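PDB 4NJ5: histone-lysine N-methyltransferase family member SUVH9 from Arabidopsis thaliana, which lacks methyltransferase activity and acts in gene silencing, where it may bind methylated DNA and recruit RNA polymerase V to chromatin for RNA-directed DNA methylation. Local coordinates for residues A[353-358]-A[472-477]; A[411-416]-A[484-489]. One frame throughout, in Å; residues are numbered along the deposited sequence.

Contact 1 (A[353-358]-A[472-477]); sequences RVTQKG and QFVLHD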
ATOM      1  N   ARG A 353       9.748  17.925   1.246  1.00 19.29           N
ATOM      2  CA  ARG A 353       8.954  18.583   0.210  1.00 21.02           C
ATOM      3  C   ARG A 353       8.030  17.591  -0.495  1.00 24.23           C
ATOM      4  O   ARG A 353       7.926  17.600  -1.715  1.00 30.10           O
ATOM      5  CB  ARG A 353       9.863  19.268  -0.818  1.00 19.97           C
ATOM      6  CG  ARG A 353      10.684  20.437  -0.280  1.00 24.46           C
ATOM      7  CD  ARG A 353      11.468  21.115  -1.402  1.00 25.56           C
ATOM      8  NE  ARG A 353      12.325  22.203  -0.930  1.00 24.33           N
ATOM      9  CZ  ARG A 353      11.932  23.470  -0.813  1.00 26.22           C
ATOM     10  NH1 ARG A 353      10.689  23.813  -1.120  1.00 24.26           N
ATOM     11  NH2 ARG A 353      12.781  24.398  -0.386  1.00 24.51           N
ATOM     12  N   VAL A 354       7.352  16.746   0.275  1.00 21.21           N
ATOM     13  CA  VAL A 354       6.539  15.674  -0.296  1.00 16.31           C
ATOM     14  C   VAL A 354       5.238  16.146  -0.954  1.00 16.15           C
ATOM     15  O   VAL A 354       5.067  16.002  -2.165  1.00 16.30           O
ATOM     16  CB  VAL A 354       6.237  14.577   0.752  1.00 18.05           C
ATOM     17  CG1 VAL A 354       5.271  13.539   0.187  1.00 16.86           C
ATOM     18  CG2 VAL A 354       7.527  13.915   1.195  1.00 16.12           C
ATOM     19  N   THR A 355       4.328  16.712  -0.165  1.00 15.98           N
ATOM     20  CA  THR A 355       2.979  17.009  -0.654  1.00 17.03           C
ATOM     21  C   THR A 355       2.910  18.161  -1.661  1.00 18.91           C
ATOM     22  O   THR A 355       1.962  18.242  -2.444  1.00 19.13           O
ATOM     23  CB  THR A 355       1.986  17.270   0.503  1.00 15.72           C
ATOM     24  OG1 THR A 355       2.333  18.487   1.175  1.00 16.15           O
ATOM     25  CG2 THR A 355       2.004  16.117   1.496  1.00 15.40           C
ATOM     26  N   GLN A 356       3.908  19.041  -1.645  1.00 17.62           N
ATOM     27  CA  GLN A 356       3.953  20.161  -2.583  1.00 17.98           C
ATOM     28  C   GLN A 356       4.184  19.708  -4.034  1.00 20.18           C
ATOM     29  O   GLN A 356       3.997  20.488  -4.966  1.00 24.82           O
ATOM     30  CB  GLN A 356       5.005  21.194  -2.155  1.00 18.30           C
ATOM     31  CG  GLN A 356       6.433  20.675  -2.167  1.00 18.52           C
ATOM     32  CD  GLN A 356       7.396  21.572  -1.404  1.00 21.70           C
ATOM     33  OE1 GLN A 356       8.289  22.191  -1.990  1.00 22.37           O
ATOM     34  NE2 GLN A 356       7.230  21.633  -0.085  1.00 18.89           N
ATOM     35  N   LYS A 357       4.580  18.449  -4.217  1.00 20.71           N
ATOM     36  CA  LYS A 357       4.730  17.859  -5.550  1.00 21.07           C
ATOM     37  C   LYS A 357       3.387  17.636  -6.240  1.00 18.45           C
ATOM     38  O   LYS A 357       3.317  17.559  -7.464  1.00 19.09           O
ATOM     39  CB  LYS A 357       5.456  16.511  -5.471  1.00 27.95           C
ATOM     40  CG  LYS A 357       6.926  16.539  -5.844  1.00 35.46           C
ATOM     41  CD  LYS A 357       7.767  17.085  -4.714  1.00 40.00           C
ATOM     42  CE  LYS A 357       9.247  16.872  -4.970  1.00 45.03           C
ATOM     43  NZ  LYS A 357      10.058  17.945  -4.328  1.00 47.54           N
ATOM     44  N   GLY A 358       2.327  17.501  -5.448  1.00 19.86           N
ATOM     45  CA  GLY A 358       1.000  17.250  -5.988  1.00 21.24           C
ATOM     46  C   GLY A 358       0.807  15.812  -6.439  1.00 19.61           C
ATOM     47  O   GLY A 358       1.720  14.997  -6.332  1.00 18.44           O
ATOM     48  N   GLN A 472      -3.614  14.390   6.850  1.00 17.23           N
ATOM     49  CA  GLN A 472      -2.623  15.200   7.551  1.00 17.33           C
ATOM     50  C   GLN A 472      -2.747  16.658   7.123  1.00 22.88           C
ATOM     51  O   GLN A 472      -2.918  16.953   5.938  1.00 27.10           O
ATOM     52  CB  GLN A 472      -1.205  14.702   7.259  1.00 16.45           C
ATOM     53  CG  GLN A 472      -0.885  13.317   7.811  1.00 19.62           C
ATOM     54  CD  GLN A 472      -0.650  13.313   9.312  1.00 19.87           C
ATOM     55  OE1 GLN A 472       0.491  13.404   9.776  1.00 20.33           O
ATOM     56  NE2 GLN A 472      -1.733  13.200  10.080  1.00 19.64           N
ATOM     57  N   PHE A 473      -2.658  17.569   8.085  1.00 20.54           N
ATOM     58  CA  PHE A 473      -2.654  18.993   7.773  1.00 22.62           C
ATOM     59  C   PHE A 473      -1.230  19.480   7.493  1.00 23.96           C
ATOM     60  O   PHE A 473      -0.335  19.335   8.329  1.00 20.24           O
ATOM     61  CB  PHE A 473      -3.314  19.807   8.894  1.00 24.73           C
ATOM     62  CG  PHE A 473      -4.783  19.518   9.068  1.00 28.39           C
ATOM     63  CD1 PHE A 473      -5.680  19.773   8.041  1.00 30.58           C
ATOM     64  CD2 PHE A 473      -5.267  18.996  10.258  1.00 31.89           C
ATOM     65  CE1 PHE A 473      -7.034  19.505   8.194  1.00 33.81           C
ATOM     66  CE2 PHE A 473      -6.621  18.729  10.419  1.00 35.13           C
ATOM     67  CZ  PHE A 473      -7.504  18.984   9.385  1.00 33.65           C
ATOM     68  N   VAL A 474      -1.049  20.060   6.317  1.00 21.65           N
ATOM     69  CA  VAL A 474       0.221  20.471   5.823  1.00 20.11           C
ATOM     70  C   VAL A 474       0.332  21.924   5.403  1.00 27.46           C
ATOM     71  O   VAL A 474      -0.523  22.482   4.806  1.00 29.11           O
ATOM     72  CB  VAL A 474       0.687  19.571   4.694  1.00 17.97           C
ATOM     73  CG1 VAL A 474       1.954  20.071   4.086  1.00 16.97           C
ATOM     74  CG2 VAL A 474       0.846  18.169   5.179  1.00 16.62           C
ATOM     75  N   LEU A 475       1.462  22.508   5.730  1.00 29.32           N
ATOM     76  CA  LEU A 475       1.806  23.808   5.267  1.00 28.86           C
ATOM     77  C   LEU A 475       3.003  23.745   4.376  1.00 31.69           C
ATOM     78  O   LEU A 475       3.980  23.109   4.684  1.00 33.90           O
ATOM     79  CB  LEU A 475       2.084  24.710   6.432  1.00 19.94           C
ATOM     80  CG  LEU A 475       0.905  25.112   7.250  1.00 22.12           C
ATOM     81  CD1 LEU A 475       1.398  25.733   8.518  1.00 21.67           C
ATOM     82  CD2 LEU A 475       0.012  26.059   6.484  1.00 22.44           C
ATOM     83  N   HIS A 476       2.917  24.378   3.229  1.00 36.51           N
ATOM     84  CA  HIS A 476       4.085  24.577   2.423  1.00 37.06           C
ATOM     85  C   HIS A 476       4.171  25.904   1.770  1.00 37.75           C
ATOM     86  O   HIS A 476       5.153  26.593   1.895  1.00 41.42           O
ATOM     87  CB  HIS A 476       4.329  23.455   1.450  1.00 24.98           C
ATOM     88  CG  HIS A 476       3.254  23.281   0.465  1.00 24.69           C
ATOM     89  ND1 HIS A 476       3.227  23.926  -0.672  1.00 29.11           N
ATOM     90  CD2 HIS A 476       2.155  22.502   0.490  1.00 20.42           C
ATOM     91  CE1 HIS A 476       2.157  23.567  -1.336  1.00 27.03           C
ATOM     92  NE2 HIS A 476       1.527  22.680  -0.634  1.00 23.70           N
ATOM     93  N   ASP A 477       3.191  26.219   0.970  1.00 27.03           N
ATOM     94  CA  ASP A 477       3.137  27.480   0.285  1.00 27.16           C
ATOM     95  C   ASP A 477       2.838  28.754   1.095  1.00 24.16           C
ATOM     96  O   ASP A 477       3.200  29.794   0.695  1.00 27.58           O
ATOM     97  CB  ASP A 477       2.298  27.367  -0.967  1.00 31.80           C
ATOM     98  CG  ASP A 477       0.903  27.064  -0.674  1.00 32.33           C
ATOM     99  OD1 ASP A 477       0.638  26.394   0.309  1.00 30.26           O
ATOM    100  OD2 ASP A 477       0.089  27.492  -1.450  1.00 31.13           O
TER
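Gln356 sets its CB over the ring of His476, and its side chain can be followed outward from there. This CB sits above one face as a CH-pi contact, 3.7 Å from the centroid of the His476 ring and 15° off the normal. CG stands between the backbone N and the carbonyl carbon (chi1 64°), and from it the extended chain carries the amide away from the imidazole, toward His476 CB, with the amide and ring planes 32° apart. At the tip, OE1 takes an in-plane bond on a lone pair from Arg353 NH1, 3.0 Å from Gln356 OE1; Gln356 NE2 passes 3.8 Å from His476 CB and hydrogen-bonds to Cys340 O and Glu339 OE1. Asp477 OD1 lies over the opposite face of the imidazole. One residue earlier, Thr355 OG1 meets Val474 CG1 at 3.3 Å, while its hydrogen bond goes to Glu339 OE2. An alanine in place of His476 would remove the ring and probably open a gap beneath Gln356 CB. The 3-10 turn 355-357 thus packs on the end of strand 469-475, with Gln356 hydrogen-bonded to the backbone carbonyl of a zinc ligand, Cys340: a junction of the triangular three-zinc cluster of a pre-SET domain with the SET sheet.

Contact 2 (A[411-416]-A[484-489]); sequences VYPARF and PRVMLF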
ATOM      1  N   VAL A 411     -17.891  20.838   3.829  1.00 24.80           N
ATOM      2  CA  VAL A 411     -16.983  19.838   4.377  1.00 23.92           C
ATOM      3  C   VAL A 411     -16.080  20.451   5.443  1.00 23.84           C
ATOM      4  O   VAL A 411     -15.468  21.497   5.230  1.00 23.65           O
ATOM      5  CB  VAL A 411     -16.109  19.203   3.282  1.00 23.90           C
ATOM      6  CG1 VAL A 411     -15.117  18.225   3.895  1.00 21.86           C
ATOM      7  CG2 VAL A 411     -16.982  18.505   2.255  1.00 26.63           C
ATOM      8  N   TYR A 412     -16.010  19.796   6.594  1.00 27.87           N
ATOM      9  CA  TYR A 412     -15.172  20.264   7.688  1.00 29.36           C
ATOM     10  C   TYR A 412     -14.035  19.277   7.918  1.00 30.64           C
ATOM     11  O   TYR A 412     -14.229  18.237   8.549  1.00 34.63           O
ATOM     12  CB  TYR A 412     -16.001  20.441   8.963  1.00 27.68           C
ATOM     13  CG  TYR A 412     -17.049  21.529   8.856  1.00 31.18           C
ATOM     14  CD1 TYR A 412     -16.797  22.810   9.329  1.00 35.42           C
ATOM     15  CD2 TYR A 412     -18.287  21.276   8.276  1.00 28.90           C
ATOM     16  CE1 TYR A 412     -17.752  23.810   9.232  1.00 35.37           C
ATOM     17  CE2 TYR A 412     -19.246  22.268   8.172  1.00 29.16           C
ATOM     18  CZ  TYR A 412     -18.973  23.533   8.652  1.00 33.63           C
ATOM     19  OH  TYR A 412     -19.924  24.523   8.549  1.00 36.07           O
ATOM     20  N   PRO A 413     -12.843  19.601   7.394  1.00 29.03           N
ATOM     21  CA  PRO A 413     -11.663  18.732   7.454  1.00 26.50           C
ATOM     22  C   PRO A 413     -11.300  18.323   8.876  1.00 27.28           C
ATOM     23  O   PRO A 413     -10.716  17.258   9.070  1.00 29.56           O
ATOM     24  CB  PRO A 413     -10.553  19.596   6.841  1.00 25.53           C
ATOM     25  CG  PRO A 413     -11.073  20.994   6.875  1.00 28.27           C
ATOM     26  CD  PRO A 413     -12.549  20.876   6.720  1.00 27.19           C
ATOM     27  N   ALA A 414     -11.655  19.148   9.856  1.00 22.76           N
ATOM     28  CA  ALA A 414     -11.407  18.814  11.254  1.00 28.63           C
ATOM     29  C   ALA A 414     -12.102  17.517  11.663  1.00 28.34           C
ATOM     30  O   ALA A 414     -11.686  16.860  12.617  1.00 28.32           O
ATOM     31  CB  ALA A 414     -11.852  19.948  12.157  1.00 24.81           C
ATOM     32  N   ARG A 415     -13.159  17.154  10.942  1.00 24.08           N
ATOM     33  CA  ARG A 415     -13.966  15.996  11.305  1.00 27.09           C
ATOM     34  C   ARG A 415     -13.444  14.682  10.723  1.00 27.66           C
ATOM     35  O   ARG A 415     -13.905  13.611  11.110  1.00 33.99           O
ATOM     36  CB  ARG A 415     -15.428  16.213  10.915  1.00 31.14           C
ATOM     37  CG  ARG A 415     -15.964  17.562  11.344  1.00 38.40           C
ATOM     38  CD  ARG A 415     -17.473  17.548  11.516  1.00 45.22           C
ATOM     39  NE  ARG A 415     -17.988  18.891  11.765  1.00 51.34           N
ATOM     40  CZ  ARG A 415     -19.147  19.345  11.300  1.00 54.51           C
ATOM     41  NH1 ARG A 415     -19.919  18.562  10.562  1.00 55.78           N
ATOM     42  NH2 ARG A 415     -19.532  20.586  11.571  1.00 55.45           N
ATOM     43  N   PHE A 416     -12.493  14.765   9.796  1.00 22.48           N
ATOM     44  CA  PHE A 416     -11.837  13.566   9.287  1.00 23.34           C
ATOM     45  C   PHE A 416     -11.196  12.817  10.452  1.00 25.82           C
ATOM     46  O   PHE A 416     -10.637  13.430  11.362  1.00 26.62           O
ATOM     47  CB  PHE A 416     -10.765  13.915   8.248  1.00 20.33           C
ATOM     48  CG  PHE A 416     -11.310  14.242   6.879  1.00 23.93           C
ATOM     49  CD1 PHE A 416     -12.041  13.303   6.164  1.00 24.06           C
ATOM     50  CD2 PHE A 416     -11.064  15.478   6.296  1.00 23.74           C
ATOM     51  CE1 PHE A 416     -12.535  13.603   4.899  1.00 24.83           C
ATOM     52  CE2 PHE A 416     -11.553  15.784   5.035  1.00 19.44           C
ATOM     53  CZ  PHE A 416     -12.287  14.846   4.335  1.00 26.52           C
ATOM     54  N   PRO A 484      -4.164  25.382   7.044  1.00 20.94           N
ATOM     55  CA  PRO A 484      -3.250  24.423   6.424  1.00 19.97           C
ATOM     56  C   PRO A 484      -3.967  23.642   5.336  1.00 19.75           C
ATOM     57  O   PRO A 484      -5.196  23.608   5.317  1.00 19.55           O
ATOM     58  CB  PRO A 484      -2.897  23.490   7.581  1.00 19.83           C
ATOM     59  CG  PRO A 484      -4.118  23.502   8.431  1.00 24.29           C
ATOM     60  CD  PRO A 484      -4.657  24.909   8.352  1.00 24.60           C
ATOM     61  N   ARG A 485      -3.214  23.019   4.441  1.00 23.33           N
ATOM     62  CA  ARG A 485      -3.824  22.196   3.410  1.00 18.07           C
ATOM     63  C   ARG A 485      -4.199  20.821   3.955  1.00 17.63           C
ATOM     64  O   ARG A 485      -3.699  20.391   4.995  1.00 17.62           O
ATOM     65  CB  ARG A 485      -2.904  22.077   2.195  1.00 17.71           C
ATOM     66  CG  ARG A 485      -2.588  23.424   1.569  1.00 18.48           C
ATOM     67  CD  ARG A 485      -1.937  23.296   0.210  1.00 18.21           C
ATOM     68  NE  ARG A 485      -1.801  24.605  -0.417  1.00 20.92           N
ATOM     69  CZ  ARG A 485      -2.684  25.129  -1.262  1.00 22.78           C
ATOM     70  NH1 ARG A 485      -2.476  26.336  -1.777  1.00 20.34           N
ATOM     71  NH2 ARG A 485      -3.771  24.447  -1.597  1.00 19.17           N
ATOM     72  N   VAL A 486      -5.102  20.150   3.252  1.00 17.41           N
ATOM     73  CA  VAL A 486      -5.542  18.821   3.631  1.00 19.08           C
ATOM     74  C   VAL A 486      -4.888  17.821   2.689  1.00 18.28           C
ATOM     75  O   VAL A 486      -5.196  17.791   1.496  1.00 21.18           O
ATOM     76  CB  VAL A 486      -7.080  18.706   3.536  1.00 27.66           C
ATOM     77  CG1 VAL A 486      -7.560  17.381   4.105  1.00 22.87           C
ATOM     78  CG2 VAL A 486      -7.743  19.877   4.257  1.00 26.12           C
ATOM     79  N   MET A 487      -3.967  17.020   3.218  1.00 17.15           N
ATOM     80  CA  MET A 487      -3.222  16.075   2.394  1.00 16.86           C
ATOM     81  C   MET A 487      -3.544  14.634   2.772  1.00 16.17           C
ATOM     82  O   MET A 487      -3.599  14.290   3.951  1.00 18.18           O
ATOM     83  CB  MET A 487      -1.719  16.331   2.510  1.00 19.18           C
ATOM     84  CG  MET A 487      -1.298  17.734   2.099  1.00 16.22           C
ATOM     85  SD  MET A 487      -1.625  18.063   0.361  1.00 22.81           S
ATOM     86  CE  MET A 487      -0.770  19.623   0.130  1.00 16.43           C
ATOM     87  N   LEU A 488      -3.753  13.795   1.766  1.00 15.31           N
ATOM     88  CA  LEU A 488      -4.168  12.419   2.003  1.00 15.32           C
ATOM     89  C   LEU A 488      -3.022  11.440   1.824  1.00 15.05           C
ATOM     90  O   LEU A 488      -2.216  11.568   0.904  1.00 14.85           O
ATOM     91  CB  LEU A 488      -5.327  12.046   1.081  1.00 15.50           C
ATOM     92  CG  LEU A 488      -6.523  12.993   1.174  1.00 15.91           C
ATOM     93  CD1 LEU A 488      -7.586  12.599   0.173  1.00 18.01           C
ATOM     94  CD2 LEU A 488      -7.088  13.000   2.588  1.00 16.32           C
ATOM     95  N   PHE A 489      -2.957  10.459   2.718  1.00 20.24           N
ATOM     96  CA  PHE A 489      -1.905   9.456   2.670  1.00 18.51           C
ATOM     97  C   PHE A 489      -2.503   8.061   2.736  1.00 21.12           C
ATOM     98  O   PHE A 489      -3.477   7.830   3.450  1.00 21.71           O
ATOM     99  CB  PHE A 489      -0.938   9.641   3.841  1.00 17.51           C
ATOM    100  CG  PHE A 489      -0.156  10.925   3.796  1.00 17.67           C
ATOM    101  CD1 PHE A 489      -0.742  12.127   4.166  1.00 15.16           C
ATOM    102  CD2 PHE A 489       1.174  10.924   3.408  1.00 17.17           C
ATOM    103  CE1 PHE A 489      -0.022  13.305   4.133  1.00 15.19           C
ATOM    104  CE2 PHE A 489       1.903  12.106   3.374  1.00 17.97           C
ATOM    105  CZ  PHE A 489       1.304  13.297   3.737  1.00 15.09           C
TER
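Purely apolar packing joins Pro413 and Phe416 to Val486, where a 3-10 turn in the loop between helix 397-405 and strand 448-450 lies against strand 485-490. No hydrogen bond crosses, and only 106 Å² is buried, nearly all of it by these three residues. Val486 makes the contact on the strand side, its two methyls divided between the two partners. CG2 meets the pyrrolidine ring of the proline, with Val486 CG2 3.8 Å from Pro413 CB. The other branch, CG1, is turned anti to the backbone N (chi1 -172°), and approaches the phenylalanine obliquely, Val486 CG1 lying 4.4 Å from Phe416 CE2. The backbones stay well apart, with the CA atoms of Pro413 and Val486 separated by 7.2 Å, and the contact is made by side chains.

Both segments belong to the SET domain, and strand 485-490 is an inner strand of a mixed sheet, flanked by 469-475 and 386-389. Val471 of the former touches both Val486 and Phe416, while Met449 of strand 448-450 packs on Val486 as well. The phenyl ring of Phe416 also meets Tyr390 edge-to-face and the ring of Tyr504 at about 45°, making it part of an aromatic group.

The turn that presents Pro413 and Phe416 together is closed by two backbone hydrogen bonds, Arg415 N to Tyr412 O at 2.8 Å and Phe416 N to Pro413 O at 3.1 Å. Behind it, Arg415 folds back on Tyr412: Arg415 NH2 lies 3.6 Å above the phenol ring plane, offset toward its rim, and Tyr412 CD2 lies 3.5 Å from the guanidinium plane.

From the N terminus the chain reaches 353-358 first, then 411-416, before returning through 472-477 to pair with the first and through 484-489 to pair with the second. The segments therefore alternate, and the loops closed by contact 1 and contact 2 cross rather than nest. Strands 469-475 and 485-490, consecutive in the chain and antiparallel neighbours in one sheet, tie the two together. Val474 O lies 2.8 Å from Arg485 N, a probable hydrogen bond, and Asp477 forms a salt bridge with Arg485. Thr355 of contact 1 also packs on Met487. Contact 1 joins the pre-SET region to this sheet, whereas contact 2 brings a SET-domain loop onto it.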